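Local coordinates for protein transcriptional regulator AcuR (Rhodobacter sphaeroides 2.4.1, PDB 3BRU) that represses transcription of its own operon, probably by binding two operator sequences in the promoter, at residues 44-49 / 53-58; 88-93 / 156-161; 110-115 / 187-192. All coordinates share one frame; numbering follows the deposited sequence.

Interaction 1: 44-49 / 53-58; sequences TEKGYS and VDEILK
Lys46 and Glu55 pair at the entrance to the helix-turn-helix of this TetR-type DNA-binding domain: the lysine follows helix 31-45, and the glutamate sits on helix 53-60, within the predicted DNA-binding motif. The two side chains reach for each other from opposite directions, the lysine from the loop after helix 31-45 and the glutamate from helix 53-60. Lys46 NZ lies 3.3 Å from Glu55 OE2, which makes the salt bridge, and its N-H gives a weak hydrogen bond of 3.4 Å to Glu55 OE1. The ammonium is thus almost equally far from both carboxylate oxygens. The lysine does not come in end on. Its chain is bent at chi2 and chi3 (chi3 -91°), and this lays Lys46 CE beside the carboxylate, 3.2 Å from Glu55 OE2. Glu55 holds CG anti to its own N (chi1 165°) and is extended beyond it, which carries the carboxylate clear of its helix. Glu55 OE2 has a stronger partner in His42 ND1, one helix back, so the lysine probably adds charge balance to a carboxylate already held by a hydrogen bond. Beyond the pair, Lys46 packs on Ala139 of the second subunit. Helix 53-60 itself is seated by other residues: Ile56 packs on Leu35 and His42 of helix 31-45 and on Phe77 of helix 74-97, while Val53 and Leu57 rest on Phe67 of helix 64-70.

Interaction 2: 88-93 / 156-161; sequences YFARLL and QRRTAQ
Arg158 reaches across from helix 143-167 to the backbone and side chains of helix 74-97, meeting Ala90 and Leu93. In TetR-family repressors the helix that 74-97 represents links the DNA-binding domain to the all-helical C-terminal domain, so the contact ties the far part of that linking helix to the C-terminal bundle. Arg158 has the most surface buried, Leu93 comes next and Ala90 third. The nearest CA atoms, those of Leu93 and Arg158, stay 8.6 Å apart, and the arginine spans the gap. Its chain leaves the backbone with CG anti to the carbonyl carbon and bends at chi3 (70°), turning the guanidinium toward helix 74-97. There the flat group lies with one face against Leu93: the leucine CB stands 3.6 Å above the guanidinium plane, offset toward the rim, and Leu93 CD1 reaches back to Arg158 CD at 4.0 Å. The other end of the group is claimed by a carboxylate, since Arg158 NH2 forms a salt bridge with Asp94, the next residue along helix 74-97. At the opposite nitrogen comes the hydrogen bond of the contact, Arg158 NH1 to Ala90 O at 3.2 Å; it is bent, with an N-H...O angle of 145°, and the oxygen sits 22° out of the guanidinium plane. With an alanine here instead of Arg158, Asp94 would probably lose its ion-pair mate and Ala90 O the N-H that reaches it from the other helix. Ala90 also takes the edge of the group, its CB lying in the guanidinium plane at 3.9 Å from Arg158 NH1.

Interaction 3: 110-115 / 187-192; sequences LFTRMA and IGWEGA
The Trp189 indole lies against three residues of helix 104-120: Phe111 and Thr112 cover one of its faces, and Ala115 meets its edge. Phe111 CE2 sits over the indole toward the rim, 3.9 Å from Trp189 CE2, while Phe111 CZ comes to 3.6 Å from Trp189 NE1. The two rings are inclined at 58°, with 5.3 Å between the centroids of the phenyl and the five-membered ring, so they meet obliquely. Farther along the same face the methyl of Thr112 makes a CH-pi contact: Thr112 CG2 stands 4.0 Å from the centroid of the six-membered ring of Trp189 and 18° off its normal. At the rim, Ala115 CB touches Trp189 CZ2 at 3.7 Å, close to the ring plane. Trp189 reaches this position with CG anti to its backbone N (chi1 -179°), which sends the indole toward helix segment 110-115; the two segments run in much the same direction, their axes 13.0 Å apart at closest approach. The indole supplies most of the reach, met by Phe111, Thr112 and Ala115 from the other helix. The bond between Thr112 OG1 and Arg109 O is consistent with the methyl, rather than the hydroxyl, facing the ring. The tryptophan also packs with Phe185 and Trp186 of its own helix and with Leu205 and Phe208 of helix 203-212, within the C-terminal ligand-binding type of domain found in TetR relatives. With no hydrogen bond or charge pair between the segments, dispersion between apolar and aromatic surfaces carries the contact.

Interaction 1 is a surface contact in the DNA-binding domain, about 27 Å and 24 Å, centre to centre, from interactions 2 and 3, on the opposite side of the chain's centre. The other two are partly buried, lie about 12 Å apart between centres, and touch directly: Phe89, Leu92 and Leu93 of 88-93 pack on Phe111 of 110-115, so helices 74-97 and 104-120 join them. Chemistry follows place: a charge pair at the surface, an arginine, ion-paired to Asp94, that adds a backbone bond and apolar packing in interaction 2, and aromatic packing in interaction 3. Along the chain the segments of interactions 2 and 3 alternate, lacing four helices together, whereas interaction 1 closes before either begins.

Interaction 1: 44-49 / 53-58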
loop_
_atom_site.group_PDB
_atom_site.type_symbol
_atom_site.label_atom_id
_atom_site.label_comp_id
_atom_site.label_asym_id
_atom_site.label_seq_id
_atom_site.Cartn_x
_atom_site.Cartn_y
_atom_site.Cartn_z
ATOM N N THR A 44 -6.609 6.875 -9.822
ATOM C CA THR A 44 -6.945 6.730 -8.390
ATOM C C THR A 44 -7.911 5.537 -8.175
ATOM O O THR A 44 -7.984 4.972 -7.096
ATOM C CB THR A 44 -7.521 8.050 -7.774
ATOM O OG1 THR A 44 -8.711 8.429 -8.463
ATOM C CG2 THR A 44 -6.508 9.196 -7.907
ATOM N N GLU A 45 -8.635 5.160 -9.221
ATOM C CA GLU A 45 -9.611 4.093 -9.140
ATOM C C GLU A 45 -8.979 2.755 -9.534
ATOM O O GLU A 45 -9.200 1.733 -8.877
ATOM C CB GLU A 45 -10.809 4.426 -10.026
ATOM C CG GLU A 45 -11.905 3.383 -9.980
ATOM C CD GLU A 45 -13.315 3.957 -10.144
ATOM O OE1 GLU A 45 -13.448 5.174 -10.524
ATOM O OE2 GLU A 45 -14.287 3.176 -9.887
ATOM N N LYS A 46 -8.202 2.764 -10.613
ATOM C CA LYS A 46 -7.518 1.568 -11.112
ATOM C C LYS A 46 -6.018 1.755 -10.855
ATOM O O LYS A 46 -5.580 1.747 -9.713
ATOM C CB LYS A 46 -7.841 1.308 -12.584
ATOM C CG LYS A 46 -9.311 1.183 -12.810
ATOM C CD LYS A 46 -9.669 0.263 -13.944
ATOM C CE LYS A 46 -9.773 1.018 -15.257
ATOM N NZ LYS A 46 -9.970 0.051 -16.371
ATOM N N GLY A 47 -5.234 1.958 -11.882
ATOM C CA GLY A 47 -3.858 2.340 -11.691
ATOM C C GLY A 47 -3.312 2.583 -13.077
ATOM O O GLY A 47 -4.048 2.482 -14.076
ATOM N N TYR A 48 -2.023 2.895 -13.145
ATOM C CA TYR A 48 -1.359 3.185 -14.407
ATOM C C TYR A 48 -1.344 2.003 -15.390
ATOM O O TYR A 48 -1.753 2.180 -16.546
ATOM C CB TYR A 48 0.041 3.682 -14.104
ATOM C CG TYR A 48 0.872 4.067 -15.286
ATOM C CD1 TYR A 48 0.966 5.400 -15.668
ATOM C CD2 TYR A 48 1.595 3.103 -16.019
ATOM C CE1 TYR A 48 1.770 5.778 -16.742
ATOM C CE2 TYR A 48 2.413 3.482 -17.097
ATOM C CZ TYR A 48 2.494 4.827 -17.437
ATOM O OH TYR A 48 3.246 5.258 -18.497
ATOM N N SER A 49 -0.903 0.820 -14.936
ATOM C CA SER A 49 -0.850 -0.395 -15.788
ATOM C C SER A 49 -2.190 -0.824 -16.414
ATOM O O SER A 49 -2.199 -1.483 -17.437
ATOM C CB SER A 49 -0.286 -1.618 -15.037
ATOM O OG SER A 49 0.845 -1.312 -14.242
ATOM N N VAL A 53 -4.330 4.978 -22.987
ATOM C CA VAL A 53 -4.626 6.296 -23.510
ATOM C C VAL A 53 -6.017 6.392 -24.137
ATOM O O VAL A 53 -6.704 7.399 -23.953
ATOM C CB VAL A 53 -3.529 6.758 -24.513
ATOM C CG1 VAL A 53 -3.917 8.050 -25.266
ATOM C CG2 VAL A 53 -2.199 6.920 -23.791
ATOM N N ASP A 54 -6.440 5.372 -24.877
ATOM C CA ASP A 54 -7.760 5.427 -25.486
ATOM C C ASP A 54 -8.870 5.550 -24.461
ATOM O O ASP A 54 -9.826 6.272 -24.686
ATOM C CB ASP A 54 -8.042 4.208 -26.353
ATOM C CG ASP A 54 -7.230 4.189 -27.628
ATOM O OD1 ASP A 54 -6.661 5.243 -28.027
ATOM O OD2 ASP A 54 -7.169 3.088 -28.249
ATOM N N GLU A 55 -8.757 4.837 -23.352
ATOM C CA GLU A 55 -9.740 4.955 -22.263
ATOM C C GLU A 55 -9.790 6.390 -21.692
ATOM O O GLU A 55 -10.857 6.928 -21.471
ATOM C CB GLU A 55 -9.460 3.893 -21.183
ATOM C CG GLU A 55 -10.149 4.090 -19.827
ATOM C CD GLU A 55 -9.863 2.938 -18.805
ATOM O OE1 GLU A 55 -9.419 1.818 -19.212
ATOM O OE2 GLU A 55 -10.121 3.147 -17.581
ATOM N N ILE A 56 -8.624 6.997 -21.480
ATOM C CA ILE A 56 -8.525 8.409 -21.053
ATOM C C ILE A 56 -9.212 9.346 -22.053
ATOM O O ILE A 56 -9.982 10.221 -21.638
ATOM C CB ILE A 56 -7.034 8.882 -20.836
ATOM C CG1 ILE A 56 -6.359 8.129 -19.671
ATOM C CG2 ILE A 56 -6.908 10.415 -20.698
ATOM C CD1 ILE A 56 -7.168 8.048 -18.413
ATOM N N LEU A 57 -8.939 9.175 -23.349
ATOM C CA LEU A 57 -9.515 10.040 -24.372
ATOM C C LEU A 57 -11.046 9.951 -24.379
ATOM O O LEU A 57 -11.741 10.978 -24.501
ATOM C CB LEU A 57 -8.974 9.670 -25.766
ATOM C CG LEU A 57 -7.477 9.836 -26.006
ATOM C CD1 LEU A 57 -7.137 9.548 -27.487
ATOM C CD2 LEU A 57 -6.999 11.207 -25.542
ATOM N N LYS A 58 -11.549 8.714 -24.292
ATOM C CA LYS A 58 -12.970 8.440 -24.283
ATOM C C LYS A 58 -13.662 9.056 -23.052
ATOM O O LYS A 58 -14.739 9.601 -23.156
ATOM C CB LYS A 58 -13.215 6.928 -24.375
ATOM C CG LYS A 58 -14.689 6.518 -24.464
ATOM C CD LYS A 58 -14.851 4.985 -24.517
ATOM C CE LYS A 58 -16.319 4.579 -24.360
ATOM N NZ LYS A 58 -16.649 3.326 -25.129
#

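Interaction 2: 88-93 / 156-161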
loop_
_atom_site.group_PDB
_atom_site.type_symbol
_atom_site.label_atom_id
_atom_site.label_comp_id
_atom_site.label_asym_id
_atom_site.label_seq_id
_atom_site.Cartn_x
_atom_site.Cartn_y
_atom_site.Cartn_z
ATOM N N TYR A 88 -2.758 19.703 -5.862
ATOM C CA TYR A 88 -4.093 19.768 -5.331
ATOM C C TYR A 88 -4.132 19.229 -3.928
ATOM O O TYR A 88 -4.824 19.789 -3.054
ATOM C CB TYR A 88 -5.102 19.179 -6.319
ATOM C CG TYR A 88 -5.016 19.964 -7.657
ATOM C CD1 TYR A 88 -4.921 21.385 -7.652
ATOM C CD2 TYR A 88 -4.970 19.302 -8.903
ATOM C CE1 TYR A 88 -4.805 22.124 -8.831
ATOM C CE2 TYR A 88 -4.852 20.029 -10.105
ATOM C CZ TYR A 88 -4.770 21.446 -10.060
ATOM O OH TYR A 88 -4.676 22.190 -11.233
ATOM N N PHE A 89 -3.314 18.200 -3.687
ATOM C CA PHE A 89 -3.178 17.615 -2.368
ATOM C C PHE A 89 -2.537 18.547 -1.359
ATOM O O PHE A 89 -2.910 18.500 -0.194
ATOM C CB PHE A 89 -2.349 16.332 -2.444
ATOM C CG PHE A 89 -2.559 15.430 -1.284
ATOM C CD1 PHE A 89 -3.682 14.600 -1.230
ATOM C CD2 PHE A 89 -1.661 15.423 -0.206
ATOM C CE1 PHE A 89 -3.879 13.753 -0.124
ATOM C CE2 PHE A 89 -1.863 14.587 0.892
ATOM C CZ PHE A 89 -2.963 13.748 0.927
ATOM N N ALA A 90 -1.553 19.347 -1.792
ATOM C CA ALA A 90 -0.931 20.347 -0.943
ATOM C C ALA A 90 -1.994 21.297 -0.387
ATOM O O ALA A 90 -1.897 21.708 0.771
ATOM C CB ALA A 90 0.108 21.120 -1.700
ATOM N N ARG A 91 -3.009 21.634 -1.182
ATOM C CA ARG A 91 -4.094 22.527 -0.724
ATOM C C ARG A 91 -5.015 21.913 0.328
ATOM O O ARG A 91 -5.590 22.615 1.163
ATOM C CB ARG A 91 -4.922 23.069 -1.914
ATOM C CG ARG A 91 -4.089 23.987 -2.784
ATOM C CD ARG A 91 -4.900 25.059 -3.478
ATOM N NE ARG A 91 -4.031 25.834 -4.354
ATOM C CZ ARG A 91 -3.880 25.612 -5.663
ATOM N NH1 ARG A 91 -3.035 26.378 -6.361
ATOM N NH2 ARG A 91 -4.570 24.641 -6.278
ATOM N N LEU A 92 -5.180 20.603 0.277
ATOM C CA LEU A 92 -5.955 19.941 1.283
ATOM C C LEU A 92 -5.176 19.887 2.616
ATOM O O LEU A 92 -5.749 20.131 3.676
ATOM C CB LEU A 92 -6.439 18.592 0.753
ATOM C CG LEU A 92 -6.636 17.349 1.618
ATOM C CD1 LEU A 92 -7.817 16.493 1.141
ATOM C CD2 LEU A 92 -5.336 16.561 1.479
ATOM N N LEU A 93 -3.876 19.618 2.549
ATOM C CA LEU A 93 -2.995 19.711 3.707
ATOM C C LEU A 93 -2.920 21.126 4.284
ATOM O O LEU A 93 -2.760 21.289 5.488
ATOM C CB LEU A 93 -1.572 19.221 3.358
ATOM C CG LEU A 93 -1.266 17.718 3.245
ATOM C CD1 LEU A 93 0.199 17.460 2.881
ATOM C CD2 LEU A 93 -1.619 16.966 4.524
ATOM N N GLN A 156 5.817 14.103 4.327
ATOM C CA GLN A 156 6.535 13.761 5.546
ATOM C C GLN A 156 7.200 14.966 6.207
ATOM O O GLN A 156 7.135 15.108 7.412
ATOM C CB GLN A 156 7.587 12.671 5.248
ATOM C CG GLN A 156 7.002 11.277 5.114
ATOM C CD GLN A 156 8.003 10.213 4.649
ATOM O OE1 GLN A 156 7.593 9.113 4.282
ATOM N NE2 GLN A 156 9.305 10.539 4.640
ATOM N N ARG A 157 7.824 15.833 5.424
ATOM C CA ARG A 157 8.420 17.076 5.948
ATOM C C ARG A 157 7.371 18.011 6.574
ATOM O O ARG A 157 7.638 18.685 7.582
ATOM C CB ARG A 157 9.107 17.848 4.827
ATOM C CG ARG A 157 10.576 17.779 4.834
ATOM C CD ARG A 157 11.193 18.656 3.705
ATOM N NE ARG A 157 11.142 17.977 2.407
ATOM C CZ ARG A 157 10.415 18.387 1.369
ATOM N NH1 ARG A 157 9.676 19.517 1.428
ATOM N NH2 ARG A 157 10.431 17.657 0.262
ATOM N N ARG A 158 6.190 18.092 5.966
ATOM C CA ARG A 158 5.146 18.964 6.514
ATOM C C ARG A 158 4.635 18.402 7.845
ATOM O O ARG A 158 4.374 19.145 8.783
ATOM C CB ARG A 158 3.997 19.140 5.523
ATOM C CG ARG A 158 4.406 19.862 4.258
ATOM C CD ARG A 158 3.177 20.145 3.392
ATOM N NE ARG A 158 2.315 21.162 3.997
ATOM C CZ ARG A 158 1.299 21.775 3.380
ATOM N NH1 ARG A 158 0.980 21.479 2.114
ATOM N NH2 ARG A 158 0.611 22.703 4.036
ATOM N N THR A 159 4.545 17.073 7.909
ATOM C CA THR A 159 4.028 16.340 9.057
ATOM C C THR A 159 4.998 16.359 10.248
ATOM O O THR A 159 4.557 16.544 11.374
ATOM C CB THR A 159 3.646 14.916 8.627
ATOM O OG1 THR A 159 2.798 15.031 7.485
ATOM C CG2 THR A 159 2.905 14.142 9.710
ATOM N N ALA A 160 6.294 16.189 9.992
ATOM C CA ALA A 160 7.322 16.321 11.026
ATOM C C ALA A 160 7.307 17.718 11.626
ATOM O O ALA A 160 7.445 17.879 12.829
ATOM C CB ALA A 160 8.672 16.006 10.475
ATOM N N GLN A 161 7.114 18.726 10.790
ATOM C CA GLN A 161 7.019 20.105 11.278
ATOM C C GLN A 161 5.799 20.238 12.209
ATOM O O GLN A 161 5.903 20.823 13.272
ATOM C CB GLN A 161 6.961 21.082 10.121
ATOM C CG GLN A 161 6.945 22.546 10.528
ATOM C CD GLN A 161 6.343 23.442 9.430
ATOM O OE1 GLN A 161 6.103 22.995 8.288
ATOM N NE2 GLN A 161 6.088 24.712 9.772
#

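Interaction 3: 110-115 / 187-192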
loop_
_atom_site.group_PDB
_atom_site.type_symbol
_atom_site.label_atom_id
_atom_site.label_comp_id
_atom_site.label_asym_id
_atom_site.label_seq_id
_atom_site.Cartn_x
_atom_site.Cartn_y
_atom_site.Cartn_z
ATOM N N LEU A 110 -8.057 16.402 11.869
ATOM C CA LEU A 110 -8.855 17.058 10.826
ATOM C C LEU A 110 -8.513 16.556 9.413
ATOM O O LEU A 110 -9.402 16.230 8.655
ATOM C CB LEU A 110 -8.767 18.588 10.914
ATOM C CG LEU A 110 -9.544 19.351 9.828
ATOM C CD1 LEU A 110 -11.098 19.183 9.932
ATOM C CD2 LEU A 110 -9.189 20.795 9.880
ATOM N N PHE A 111 -7.225 16.476 9.084
ATOM C CA PHE A 111 -6.781 15.951 7.799
ATOM C C PHE A 111 -7.322 14.556 7.495
ATOM O O PHE A 111 -7.842 14.310 6.397
ATOM C CB PHE A 111 -5.253 15.958 7.665
ATOM C CG PHE A 111 -4.761 14.984 6.623
ATOM C CD1 PHE A 111 -4.883 15.275 5.274
ATOM C CD2 PHE A 111 -4.235 13.747 6.997
ATOM C CE1 PHE A 111 -4.480 14.364 4.319
ATOM C CE2 PHE A 111 -3.827 12.833 6.058
ATOM C CZ PHE A 111 -3.945 13.130 4.719
ATOM N N THR A 112 -7.201 13.648 8.447
ATOM C CA THR A 112 -7.687 12.262 8.268
ATOM C C THR A 112 -9.210 12.144 8.178
ATOM O O THR A 112 -9.739 11.270 7.495
ATOM C CB THR A 112 -7.144 11.274 9.342
ATOM O OG1 THR A 112 -7.617 11.660 10.630
ATOM C CG2 THR A 112 -5.641 11.247 9.332
ATOM N N ARG A 113 -9.890 13.049 8.855
ATOM C CA ARG A 113 -11.329 13.179 8.796
ATOM C C ARG A 113 -11.804 13.645 7.405
ATOM O O ARG A 113 -12.697 13.037 6.812
ATOM C CB ARG A 113 -11.752 14.121 9.916
ATOM C CG ARG A 113 -13.240 14.256 10.134
ATOM C CD ARG A 113 -13.520 14.613 11.601
ATOM N NE ARG A 113 -14.940 14.598 11.980
ATOM C CZ ARG A 113 -15.943 13.970 11.341
ATOM N NH1 ARG A 113 -17.192 14.087 11.813
ATOM N NH2 ARG A 113 -15.731 13.242 10.237
HETATM N N MSE A 114 -11.182 14.709 6.907
HETATM C CA MSE A 114 -11.338 15.247 5.553
HETATM C C MSE A 114 -11.021 14.288 4.420
HETATM O O MSE A 114 -11.776 14.205 3.448
HETATM C CB MSE A 114 -10.455 16.479 5.372
HETATM C CG MSE A 114 -10.909 17.658 6.198
HETATM SE SE MSE A 114 -10.027 19.355 5.786
HETATM C CE MSE A 114 -8.186 18.751 5.624
ATOM N N ALA A 115 -9.882 13.607 4.520
ATOM C CA ALA A 115 -9.483 12.642 3.539
ATOM C C ALA A 115 -10.517 11.524 3.490
ATOM O O ALA A 115 -10.885 11.089 2.421
ATOM C CB ALA A 115 -8.060 12.103 3.844
ATOM N N ILE A 187 3.703 5.920 6.015
ATOM C CA ILE A 187 3.738 4.466 5.745
ATOM C C ILE A 187 2.363 3.845 6.110
ATOM O O ILE A 187 1.745 3.155 5.309
ATOM C CB ILE A 187 4.852 3.714 6.561
ATOM C CG1 ILE A 187 6.277 4.042 6.082
ATOM C CG2 ILE A 187 4.561 2.193 6.615
ATOM C CD1 ILE A 187 7.386 3.523 7.021
ATOM N N GLY A 188 1.890 4.110 7.317
ATOM C CA GLY A 188 0.664 3.485 7.797
ATOM C C GLY A 188 -0.597 3.984 7.133
ATOM O O GLY A 188 -1.506 3.188 6.823
ATOM N N TRP A 189 -0.650 5.295 6.895
ATOM C CA TRP A 189 -1.818 5.921 6.229
ATOM C C TRP A 189 -2.051 5.474 4.789
ATOM O O TRP A 189 -3.153 5.287 4.371
ATOM C CB TRP A 189 -1.690 7.433 6.312
ATOM C CG TRP A 189 -2.798 8.185 5.719
ATOM C CD1 TRP A 189 -2.739 8.969 4.616
ATOM C CD2 TRP A 189 -4.146 8.242 6.189
ATOM N NE1 TRP A 189 -3.972 9.535 4.364
ATOM C CE2 TRP A 189 -4.857 9.095 5.314
ATOM C CE3 TRP A 189 -4.837 7.627 7.248
ATOM C CZ2 TRP A 189 -6.229 9.379 5.481
ATOM C CZ3 TRP A 189 -6.203 7.909 7.415
ATOM C CH2 TRP A 189 -6.879 8.776 6.530
ATOM N N GLU A 190 -0.985 5.306 4.027
ATOM C CA GLU A 190 -1.104 4.737 2.683
ATOM C C GLU A 190 -1.613 3.279 2.699
ATOM O O GLU A 190 -2.333 2.856 1.773
ATOM C CB GLU A 190 0.233 4.840 1.926
ATOM C CG GLU A 190 0.600 6.238 1.451
ATOM C CD GLU A 190 -0.345 6.809 0.364
ATOM O OE1 GLU A 190 -1.048 6.035 -0.350
ATOM O OE2 GLU A 190 -0.399 8.054 0.231
ATOM N N GLY A 191 -1.247 2.524 3.741
ATOM C CA GLY A 191 -1.676 1.138 3.881
ATOM C C GLY A 191 -3.108 1.048 4.351
ATOM O O GLY A 191 -3.828 0.096 4.002
ATOM N N ALA A 192 -3.525 2.020 5.180
ATOM C CA ALA A 192 -4.937 2.166 5.587
ATOM C C ALA A 192 -5.837 2.507 4.370
ATOM O O ALA A 192 -6.903 1.926 4.200
ATOM C CB ALA A 192 -5.074 3.201 6.697
#